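Single-stranded DNA-binding protein WHY3, chloroplastic (Arabidopsis thaliana, PDB 4KOQ) binds single-stranded DNA as a homotetramer, guards the plastid genome against illegitimate recombination and represses transcription of the kinesin gene KP1 in the nucleus. Local coordinates at residues K19-I24 against R58-S63; E44-L49 against V67-V72; R104-V109 against S123-L128. All blocks are in the same frame, centred on the assembly; numbering follows the deposited sequence.

In the fold
The three contacts are spread over the two antiparallel sheets of the Whirly domain. Contacts 1 and 2 belong to the same sheet, with centres about 18 Å apart: strand 59-70 serves both, and Ile24 CG2 of contact 1 packs on Leu49 CD2 of contact 2 at 3.8 Å. Contact 3 lies in the other sheet, its centre about 16 Å from that of contact 2. The sheets meet where Phe68 and Leu70 pack against Leu107, and Lys105 NZ lies 2.9 Å from Val67 O, probably hydrogen-bonded. Ser69 of contact 2 and Lys105 of contact 3 hold one phosphate ion, whereas contact 1 carries its own beside a region probably required for single-stranded DNA binding.

Contact 1: residues K19-I24 against R58-S63; sequences KAALTI and RQYDWS. With PO4 (phosphate ion), chain C.
Tyr60 covers the Ala21 methyl with one ring face and reaches the Ala20 carbonyl carbon with CE2, and its path can be traced outward from CB. The first torsion (chi1 -57°) sets CG anti to the carbonyl carbon, 3.7 Å from Ala21 CB. That methyl sits 3.6 Å from the ring centroid and only 7° off the normal, a CH-pi contact over the middle of the face. Farther out, CD2 passes the amide nitrogen of Ala21, and CE2 comes to 3.4 Å from Ala20 C. On the opposite face lies O4 of a phosphate ion, probably from the crystallisation liquor, offset toward the rim. At the tip, OH is hydrogen-bonded to the backbone oxygen of Lys17 and also lies 2.5 Å from phosphate O2; Gln59 N adds a weak bond to O4. An alanine in place of Tyr60 would probably leave the Ala21 methyl without the ring that covers it on the tyrosine side, and Lys17 O without its hydroxyl partner. Two residues on, Trp62 brings CZ2 to 3.8 Å from Ala21 CB and CH2 to 3.5 Å from Thr23 OG1, an oxygen that is hydrogen-bonded to Ser14. Trp62 also packs on Ala52 of strand 39-56, which lies between strands 20-33 and 59-70 in the Whirly sheet. Tyr60 thus packs against a segment probably required for binding single-stranded DNA.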
loop_
_atom_site.group_PDB
_atom_site.type_symbol
_atom_site.label_atom_id
_atom_site.label_comp_id
_atom_site.label_asym_id
_atom_site.label_seq_id
_atom_site.Cartn_x
_atom_site.Cartn_y
_atom_site.Cartn_z
ATOM N N LYS A 19 21.557 -17.925 -16.412
ATOM C CA LYS A 19 21.067 -19.035 -17.209
ATOM C C LYS A 19 19.646 -18.830 -17.706
ATOM O O LYS A 19 19.148 -19.626 -18.474
ATOM C CB LYS A 19 21.099 -20.311 -16.367
ATOM C CG LYS A 19 22.507 -20.749 -15.967
ATOM C CD LYS A 19 22.454 -21.832 -14.899
ATOM C CE LYS A 19 23.834 -22.214 -14.401
ATOM N NZ LYS A 19 23.743 -23.078 -13.185
ATOM N N ALA A 20 18.977 -17.778 -17.240
ATOM C CA ALA A 20 17.553 -17.587 -17.553
ATOM C C ALA A 20 17.162 -16.144 -17.272
ATOM O O ALA A 20 17.859 -15.464 -16.541
ATOM C CB ALA A 20 16.728 -18.500 -16.725
ATOM N N ALA A 21 16.081 -15.720 -17.914
ATOM C CA ALA A 21 15.411 -14.463 -17.689
ATOM C C ALA A 21 13.929 -14.717 -17.382
ATOM O O ALA A 21 13.347 -15.700 -17.839
ATOM C CB ALA A 21 15.523 -13.579 -18.951
ATOM N N LEU A 22 13.325 -13.799 -16.642
ATOM C CA LEU A 22 11.899 -13.824 -16.329
ATOM C C LEU A 22 11.340 -12.416 -16.545
ATOM O O LEU A 22 11.910 -11.455 -16.048
ATOM C CB LEU A 22 11.716 -14.185 -14.842
ATOM C CG LEU A 22 10.301 -14.062 -14.275
ATOM C CD1 LEU A 22 9.306 -14.952 -15.000
ATOM C CD2 LEU A 22 10.307 -14.331 -12.778
ATOM N N THR A 23 10.260 -12.297 -17.290
ATOM C CA THR A 23 9.566 -11.029 -17.417
ATOM C C THR A 23 8.129 -11.221 -16.953
ATOM O O THR A 23 7.508 -12.246 -17.209
ATOM C CB THR A 23 9.571 -10.522 -18.895
ATOM O OG1 THR A 23 10.911 -10.447 -19.368
ATOM C CG2 THR A 23 8.973 -9.173 -18.991
ATOM N N ILE A 24 7.618 -10.234 -16.229
ATOM C CA ILE A 24 6.293 -10.269 -15.624
ATOM C C ILE A 24 5.499 -9.066 -16.093
ATOM O O ILE A 24 5.909 -7.922 -15.877
ATOM C CB ILE A 24 6.381 -10.212 -14.093
ATOM C CG1 ILE A 24 7.271 -11.362 -13.615
ATOM C CG2 ILE A 24 5.021 -10.310 -13.457
ATOM C CD1 ILE A 24 7.549 -11.362 -12.153
ATOM N N ARG A 58 24.532 -11.969 -22.827
ATOM C CA ARG A 58 23.421 -11.046 -22.602
ATOM C C ARG A 58 22.214 -11.299 -23.506
ATOM O O ARG A 58 21.511 -10.364 -23.896
ATOM C CB ARG A 58 23.899 -9.605 -22.769
ATOM C CG ARG A 58 24.706 -9.081 -21.593
ATOM C CD ARG A 58 25.103 -7.620 -21.809
ATOM N NE ARG A 58 23.983 -6.807 -22.292
ATOM C CZ ARG A 58 23.144 -6.117 -21.521
ATOM N NH1 ARG A 58 23.277 -6.112 -20.199
ATOM N NH2 ARG A 58 22.162 -5.418 -22.075
ATOM N N GLN A 59 21.969 -12.566 -23.830
ATOM C CA GLN A 59 20.902 -12.929 -24.744
ATOM C C GLN A 59 20.121 -14.152 -24.272
ATOM O O GLN A 59 20.670 -15.122 -23.754
ATOM C CB GLN A 59 21.471 -13.212 -26.132
ATOM C CG GLN A 59 21.886 -11.959 -26.894
ATOM C CD GLN A 59 22.593 -12.287 -28.193
ATOM O OE1 GLN A 59 23.139 -13.383 -28.356
ATOM N NE2 GLN A 59 22.576 -11.345 -29.130
ATOM N N TYR A 60 18.822 -14.100 -24.479
ATOM C CA TYR A 60 17.986 -15.187 -24.065
ATOM C C TYR A 60 17.139 -15.590 -25.246
ATOM O O TYR A 60 16.749 -14.765 -26.063
ATOM C CB TYR A 60 17.127 -14.761 -22.873
ATOM C CG TYR A 60 17.940 -14.265 -21.699
ATOM C CD1 TYR A 60 18.305 -12.922 -21.591
ATOM C CD2 TYR A 60 18.366 -15.132 -20.700
ATOM C CE1 TYR A 60 19.030 -12.473 -20.518
ATOM C CE2 TYR A 60 19.081 -14.675 -19.625
ATOM C CZ TYR A 60 19.420 -13.352 -19.545
ATOM O OH TYR A 60 20.146 -12.909 -18.475
ATOM N N ASP A 61 16.845 -16.875 -25.312
ATOM C CA ASP A 61 16.091 -17.419 -26.414
ATOM C C ASP A 61 14.581 -17.336 -26.170
ATOM O O ASP A 61 13.950 -18.288 -25.711
ATOM C CB ASP A 61 16.542 -18.855 -26.626
ATOM C CG ASP A 61 15.998 -19.451 -27.883
ATOM O OD1 ASP A 61 15.196 -18.783 -28.564
ATOM O OD2 ASP A 61 16.368 -20.603 -28.160
ATOM N N TRP A 62 14.008 -16.191 -26.515
ATOM C CA TRP A 62 12.587 -15.954 -26.330
ATOM C C TRP A 62 11.745 -16.770 -27.278
ATOM O O TRP A 62 10.544 -16.940 -27.068
ATOM C CB TRP A 62 12.292 -14.462 -26.450
ATOM C CG TRP A 62 12.976 -13.697 -25.349
ATOM C CD1 TRP A 62 14.140 -12.991 -25.436
ATOM C CD2 TRP A 62 12.554 -13.605 -23.978
ATOM N NE1 TRP A 62 14.464 -12.464 -24.214
ATOM C CE2 TRP A 62 13.502 -12.818 -23.305
ATOM C CE3 TRP A 62 11.471 -14.124 -23.258
ATOM C CZ2 TRP A 62 13.403 -12.530 -21.944
ATOM C CZ3 TRP A 62 11.370 -13.840 -21.905
ATOM C CH2 TRP A 62 12.318 -13.043 -21.268
ATOM N N SER A 63 12.377 -17.331 -28.305
ATOM C CA SER A 63 11.654 -18.180 -29.237
ATOM C C SER A 63 11.333 -19.494 -28.535
ATOM O O SER A 63 10.414 -20.210 -28.922
ATOM C CB SER A 63 12.461 -18.399 -30.543
ATOM O OG SER A 63 13.492 -19.361 -30.400
HETATM P P PO4 C . 23.273 -13.961 -20.101
HETATM O O1 PO4 C . 23.925 -15.230 -19.606
HETATM O O2 PO4 C . 22.532 -13.323 -18.958
HETATM O O3 PO4 C . 24.315 -12.980 -20.569
HETATM O O4 PO4 C . 22.349 -14.319 -21.243
#

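Contact 2: residues E44-L49 against V67-V72; sequences EGFLLL and VFSLSV. With PO4 (phosphate ion), chain B.
Leu49 and Leu70 cross obliquely on one face of an antiparallel strand pair, with Leu49 CD1 4.0 Å from Leu70 CG. Beside them Leu47 stands directly across from Leu70, their CB atoms meeting at 4.1 Å, so the three leucines form one apolar patch. The opposite face carries Phe46, Leu48 and Ser69. In Phe46, chi1 (60°) puts CG between the backbone N and the carbonyl carbon; the CD2-CE2 side of the ring lies by Ser69, with CE2 3.7 Å from OG. Leu48 CD1 touches both Val67 CB, at 4.0 Å, and Ser69 OG. Ser69 looks outward as well: its N gives phosphate O3 a nearly straight bond (172°), and its OG bonds O4 at 2.9 Å, while Phe68 presents a ring face to O3. Two pairs of backbone bonds, Leu47 with Leu70 and Leu49 with Phe68, fix the register, with Leu48 and Ser69 as the non-hydrogen-bonded pair between them. Past the ladder, the Glu44 side chain crosses Val72 at about a right angle, OE1 lying 3.7 Å from Val72 CB. One water donates to Glu44 OE1 and Gly45 O and accepts from Val72 N, bridging the two chains at the open end of the hairpin, beyond the last strand bonds. Ser71 is the N-cap of helix 72-79, and its N is hydrogen-bonded to Glu74 OE1. The leucine patch is covered by Ile75 and Leu78 of that helix, Leu107 of strand 103-111 and Phe151 of helix 141-158. Strand 20-33 flanks strand 39-56, and Trp161 of a second subunit packs on Leu47.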
loop_
_atom_site.group_PDB
_atom_site.type_symbol
_atom_site.label_atom_id
_atom_site.label_comp_id
_atom_site.label_asym_id
_atom_site.label_seq_id
_atom_site.Cartn_x
_atom_site.Cartn_y
_atom_site.Cartn_z
ATOM N N GLU A 44 -11.237 -11.491 -14.008
ATOM C CA GLU A 44 -10.173 -10.862 -13.253
ATOM C C GLU A 44 -8.962 -10.670 -14.120
ATOM O O GLU A 44 -8.709 -11.411 -15.076
ATOM C CB GLU A 44 -9.745 -11.743 -12.095
ATOM C CG GLU A 44 -10.728 -11.980 -11.050
ATOM C CD GLU A 44 -10.141 -12.864 -9.969
ATOM O OE1 GLU A 44 -9.394 -13.848 -10.310
ATOM O OE2 GLU A 44 -10.392 -12.530 -8.786
ATOM N N GLY A 45 -8.177 -9.671 -13.762
ATOM C CA GLY A 45 -6.861 -9.522 -14.309
ATOM C C GLY A 45 -5.927 -10.603 -13.815
ATOM O O GLY A 45 -6.285 -11.396 -12.951
ATOM N N PHE A 46 -4.719 -10.637 -14.363
ATOM C CA PHE A 46 -3.728 -11.644 -13.933
ATOM C C PHE A 46 -2.361 -11.131 -14.327
ATOM O O PHE A 46 -2.249 -10.062 -14.936
ATOM C CB PHE A 46 -3.992 -13.012 -14.584
ATOM C CG PHE A 46 -3.935 -12.998 -16.098
ATOM C CD1 PHE A 46 -5.036 -12.588 -16.828
ATOM C CD2 PHE A 46 -2.804 -13.412 -16.785
ATOM C CE1 PHE A 46 -4.998 -12.569 -18.232
ATOM C CE2 PHE A 46 -2.765 -13.399 -18.186
ATOM C CZ PHE A 46 -3.874 -12.968 -18.900
ATOM N N LEU A 47 -1.320 -11.885 -13.965
ATOM C CA LEU A 47 0.028 -11.561 -14.355
ATOM C C LEU A 47 0.552 -12.639 -15.292
ATOM O O LEU A 47 0.425 -13.846 -15.017
ATOM C CB LEU A 47 0.965 -11.521 -13.120
ATOM C CG LEU A 47 0.647 -10.418 -12.101
ATOM C CD1 LEU A 47 1.632 -10.409 -10.948
ATOM C CD2 LEU A 47 0.585 -9.043 -12.723
ATOM N N LEU A 48 1.162 -12.211 -16.379
ATOM C CA LEU A 48 1.770 -13.119 -17.331
ATOM C C LEU A 48 3.273 -13.192 -17.090
ATOM O O LEU A 48 3.995 -12.196 -17.211
ATOM C CB LEU A 48 1.551 -12.615 -18.766
ATOM C CG LEU A 48 2.088 -13.547 -19.864
ATOM C CD1 LEU A 48 1.462 -14.922 -19.741
ATOM C CD2 LEU A 48 1.841 -12.964 -21.246
ATOM N N LEU A 49 3.728 -14.384 -16.758
ATOM C CA LEU A 49 5.137 -14.659 -16.544
ATOM C C LEU A 49 5.722 -15.330 -17.775
ATOM O O LEU A 49 5.162 -16.304 -18.246
ATOM C CB LEU A 49 5.307 -15.655 -15.406
ATOM C CG LEU A 49 4.597 -15.441 -14.070
ATOM C CD1 LEU A 49 5.272 -16.272 -12.979
ATOM C CD2 LEU A 49 4.553 -14.038 -13.670
ATOM N N VAL A 67 5.458 -19.729 -20.874
ATOM C CA VAL A 67 4.646 -18.755 -20.148
ATOM C C VAL A 67 3.682 -19.384 -19.160
ATOM O O VAL A 67 3.265 -20.544 -19.287
ATOM C CB VAL A 67 3.846 -17.883 -21.135
ATOM C CG1 VAL A 67 4.788 -17.361 -22.208
ATOM C CG2 VAL A 67 2.729 -18.656 -21.729
ATOM N N PHE A 68 3.323 -18.599 -18.150
ATOM C CA PHE A 68 2.445 -19.073 -17.111
ATOM C C PHE A 68 1.607 -17.874 -16.676
ATOM O O PHE A 68 2.144 -16.783 -16.526
ATOM C CB PHE A 68 3.268 -19.642 -15.949
ATOM C CG PHE A 68 2.441 -20.437 -14.947
ATOM C CD1 PHE A 68 2.264 -21.796 -15.122
ATOM C CD2 PHE A 68 1.899 -19.836 -13.810
ATOM C CE1 PHE A 68 1.535 -22.549 -14.211
ATOM C CE2 PHE A 68 1.150 -20.587 -12.892
ATOM C CZ PHE A 68 0.967 -21.952 -13.113
ATOM N N SER A 69 0.297 -18.054 -16.563
ATOM C CA SER A 69 -0.609 -16.989 -16.137
ATOM C C SER A 69 -0.941 -17.063 -14.658
ATOM O O SER A 69 -1.725 -17.924 -14.252
ATOM C CB SER A 69 -1.916 -17.105 -16.918
ATOM O OG SER A 69 -1.670 -16.912 -18.301
ATOM N N LEU A 70 -0.404 -16.138 -13.865
ATOM C CA LEU A 70 -0.614 -16.155 -12.425
ATOM C C LEU A 70 -1.902 -15.457 -12.078
ATOM O O LEU A 70 -2.039 -14.266 -12.372
ATOM C CB LEU A 70 0.497 -15.360 -11.726
ATOM C CG LEU A 70 1.751 -15.953 -11.121
ATOM C CD1 LEU A 70 2.353 -14.863 -10.206
ATOM C CD2 LEU A 70 1.506 -17.222 -10.356
ATOM N N SER A 71 -2.834 -16.184 -11.476
ATOM C CA SER A 71 -4.115 -15.638 -11.065
ATOM C C SER A 71 -3.986 -14.796 -9.802
ATOM O O SER A 71 -2.990 -14.859 -9.052
ATOM C CB SER A 71 -5.104 -16.765 -10.794
ATOM O OG SER A 71 -4.752 -17.385 -9.570
ATOM N N VAL A 72 -5.039 -14.035 -9.531
ATOM C CA VAL A 72 -5.138 -13.298 -8.277
ATOM C C VAL A 72 -4.874 -14.166 -7.049
ATOM O O VAL A 72 -4.139 -13.762 -6.148
ATOM C CB VAL A 72 -6.524 -12.628 -8.229
ATOM C CG1 VAL A 72 -6.892 -12.206 -6.860
ATOM C CG2 VAL A 72 -6.554 -11.460 -9.218
HETATM P P PO4 B . -1.131 -20.729 -18.479
HETATM O O1 PO4 B . 0.159 -20.381 -19.162
HETATM O O2 PO4 B . -1.592 -22.106 -18.892
HETATM O O3 PO4 B . -1.007 -20.733 -16.994
HETATM O O4 PO4 B . -2.161 -19.678 -18.841
HETATM O O HOH W 1 -6.852 -13.915 -11.740
#

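Contact 3: residues R104-V109 against S123-L128; sequences RKVLKV and SVQNKL. With PO4 (phosphate ion), chain B.
Arg104 and Gln125 face each other in the beta hairpin of strands 103-111 and 117-126, part of the second antiparallel sheet of the Whirly fold. Backbone hydrogen bonding comes first. Arg104 N donates to Gln125 O at 3.0 Å, and Gln125 N to Arg104 O at 2.9 Å; Val106 and Ser123 exchange another two bonds. Lys105 and Val124 form the non-hydrogen-bonded pair between them, where CA-H...O contacts join Val124 CA to Arg104 O and Lys105 CA to Ser123 O.

Van der Waals contact is confined to short patches. On one face the Lys105 chain runs alongside Val124, CG lying 4.0 Å from both CG1 and CG2 of the valine. On the other face Val106 CG2 packs 3.9 Å from Gln125 NE2 as the two side chains cross.

The polar groups divide between the same two faces. Extended beyond CG, Lys105 carries NZ away from the strand pair to O1 of a phosphate ion at 3.1 Å, and the same nitrogen is bonded to Val67 O of strand 59-70, linking the two sheets. The phosphate is completed by Ser69 and His91. On the opposite side, Arg104 and Gln125 lie side by side and point the same way, with the guanidinium and amide planes 84° apart, so the amide stands upright over a guanidinium face. The rotation of the amide is held by Gln125 NE2, which donates at 3.0 Å to Ser123 OG, an oxygen itself bonded to Asp132. That serine oxygen lies only 2° out of the amide plane.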
loop_
_atom_site.group_PDB
_atom_site.type_symbol
_atom_site.label_atom_id
_atom_site.label_comp_id
_atom_site.label_asym_id
_atom_site.label_seq_id
_atom_site.Cartn_x
_atom_site.Cartn_y
_atom_site.Cartn_z
ATOM N N ARG A 104 0.759 -30.219 -19.110
ATOM C CA ARG A 104 0.669 -29.693 -17.760
ATOM C C ARG A 104 1.752 -28.641 -17.567
ATOM O O ARG A 104 2.889 -28.878 -17.910
ATOM C CB ARG A 104 0.878 -30.833 -16.777
ATOM C CG ARG A 104 0.651 -30.500 -15.327
ATOM C CD ARG A 104 0.351 -31.770 -14.512
ATOM N NE ARG A 104 1.371 -32.065 -13.504
ATOM C CZ ARG A 104 2.344 -32.970 -13.629
ATOM N NH1 ARG A 104 2.458 -33.707 -14.730
ATOM N NH2 ARG A 104 3.211 -33.144 -12.642
ATOM N N LYS A 105 1.388 -27.503 -16.996
ATOM C CA LYS A 105 2.377 -26.478 -16.652
ATOM C C LYS A 105 2.369 -26.365 -15.158
ATOM O O LYS A 105 1.320 -26.210 -14.550
ATOM C CB LYS A 105 2.021 -25.140 -17.252
ATOM C CG LYS A 105 2.009 -25.105 -18.775
ATOM C CD LYS A 105 1.759 -23.667 -19.253
ATOM C CE LYS A 105 1.969 -23.520 -20.736
ATOM N NZ LYS A 105 1.777 -22.127 -21.137
ATOM N N VAL A 106 3.561 -26.443 -14.581
ATOM C CA VAL A 106 3.721 -26.381 -13.171
ATOM C C VAL A 106 4.703 -25.287 -12.826
ATOM O O VAL A 106 5.861 -25.316 -13.275
ATOM C CB VAL A 106 4.297 -27.693 -12.618
ATOM C CG1 VAL A 106 4.325 -27.626 -11.096
ATOM C CG2 VAL A 106 3.450 -28.873 -13.082
ATOM N N LEU A 107 4.253 -24.345 -12.002
ATOM C CA LEU A 107 5.149 -23.299 -11.501
ATOM C C LEU A 107 5.405 -23.618 -10.049
ATOM O O LEU A 107 4.475 -23.803 -9.293
ATOM C CB LEU A 107 4.508 -21.922 -11.584
ATOM C CG LEU A 107 5.378 -20.809 -10.998
ATOM C CD1 LEU A 107 6.620 -20.592 -11.840
ATOM C CD2 LEU A 107 4.626 -19.516 -10.861
ATOM N N LYS A 108 6.667 -23.737 -9.672
ATOM C CA LYS A 108 7.019 -23.938 -8.278
ATOM C C LYS A 108 7.914 -22.811 -7.787
ATOM O O LYS A 108 8.817 -22.361 -8.500
ATOM C CB LYS A 108 7.739 -25.278 -8.057
ATOM C CG LYS A 108 7.886 -25.623 -6.613
ATOM C CD LYS A 108 8.393 -27.026 -6.347
ATOM C CE LYS A 108 8.227 -27.358 -4.877
ATOM N NZ LYS A 108 9.173 -28.420 -4.466
ATOM N N VAL A 109 7.640 -22.347 -6.572
ATOM C CA VAL A 109 8.430 -21.337 -5.919
ATOM C C VAL A 109 8.928 -21.820 -4.566
ATOM O O VAL A 109 8.127 -22.165 -3.681
ATOM C CB VAL A 109 7.658 -19.987 -5.743
ATOM C CG1 VAL A 109 8.553 -19.000 -5.059
ATOM C CG2 VAL A 109 7.237 -19.434 -7.081
ATOM N N SER A 123 7.859 -25.694 -15.341
ATOM C CA SER A 123 8.072 -26.943 -16.073
ATOM C C SER A 123 6.834 -27.123 -16.907
ATOM O O SER A 123 5.739 -27.061 -16.388
ATOM C CB SER A 123 8.317 -28.113 -15.091
ATOM O OG SER A 123 8.202 -29.402 -15.707
ATOM N N VAL A 124 7.017 -27.304 -18.210
ATOM C CA VAL A 124 5.903 -27.498 -19.116
ATOM C C VAL A 124 6.075 -28.912 -19.703
ATOM O O VAL A 124 7.059 -29.165 -20.355
ATOM C CB VAL A 124 5.932 -26.471 -20.243
ATOM C CG1 VAL A 124 4.772 -26.705 -21.184
ATOM C CG2 VAL A 124 5.886 -25.002 -19.688
ATOM N N GLN A 125 5.112 -29.786 -19.452
ATOM C CA GLN A 125 5.311 -31.210 -19.635
ATOM C C GLN A 125 4.321 -31.691 -20.669
ATOM O O GLN A 125 3.118 -31.506 -20.509
ATOM C CB GLN A 125 5.095 -31.940 -18.316
ATOM C CG GLN A 125 5.987 -31.443 -17.172
ATOM C CD GLN A 125 5.474 -31.868 -15.808
ATOM O OE1 GLN A 125 4.579 -32.706 -15.705
ATOM N NE2 GLN A 125 6.030 -31.285 -14.755
ATOM N N ASN A 126 4.840 -32.270 -21.742
ATOM C CA ASN A 126 4.012 -32.929 -22.740
ATOM C C ASN A 126 4.319 -34.409 -22.696
ATOM O O ASN A 126 5.325 -34.840 -23.257
ATOM C CB ASN A 126 4.321 -32.386 -24.128
ATOM C CG ASN A 126 3.415 -32.969 -25.198
ATOM O OD1 ASN A 126 2.978 -34.120 -25.108
ATOM N ND2 ASN A 126 3.119 -32.173 -26.210
ATOM N N LYS A 127 3.459 -35.176 -22.026
ATOM C CA LYS A 127 3.721 -36.596 -21.758
ATOM C C LYS A 127 3.697 -37.457 -23.020
ATOM O O LYS A 127 4.574 -38.308 -23.209
ATOM C CB LYS A 127 2.720 -37.155 -20.741
ATOM C CG LYS A 127 1.311 -37.308 -21.280
ATOM C CD LYS A 127 0.318 -37.613 -20.173
ATOM C CE LYS A 127 -0.274 -36.340 -19.609
ATOM N NZ LYS A 127 0.759 -35.386 -19.101
ATOM N N LEU A 128 2.698 -37.240 -23.873
ATOM C CA LEU A 128 2.595 -37.975 -25.136
ATOM C C LEU A 128 3.855 -37.801 -25.994
ATOM O O LEU A 128 4.210 -38.682 -26.787
ATOM C CB LEU A 128 1.357 -37.524 -25.930
ATOM C CG LEU A 128 1.414 -36.147 -26.605
ATOM C CD1 LEU A 128 0.937 -36.238 -28.048
ATOM C CD2 LEU A 128 0.590 -35.124 -25.833
HETATM P P PO4 B . -1.131 -20.729 -18.479
HETATM O O1 PO4 B . 0.159 -20.381 -19.162
HETATM O O2 PO4 B . -1.592 -22.106 -18.892
HETATM O O3 PO4 B . -1.007 -20.733 -16.994
HETATM O O4 PO4 B . -2.161 -19.678 -18.841
#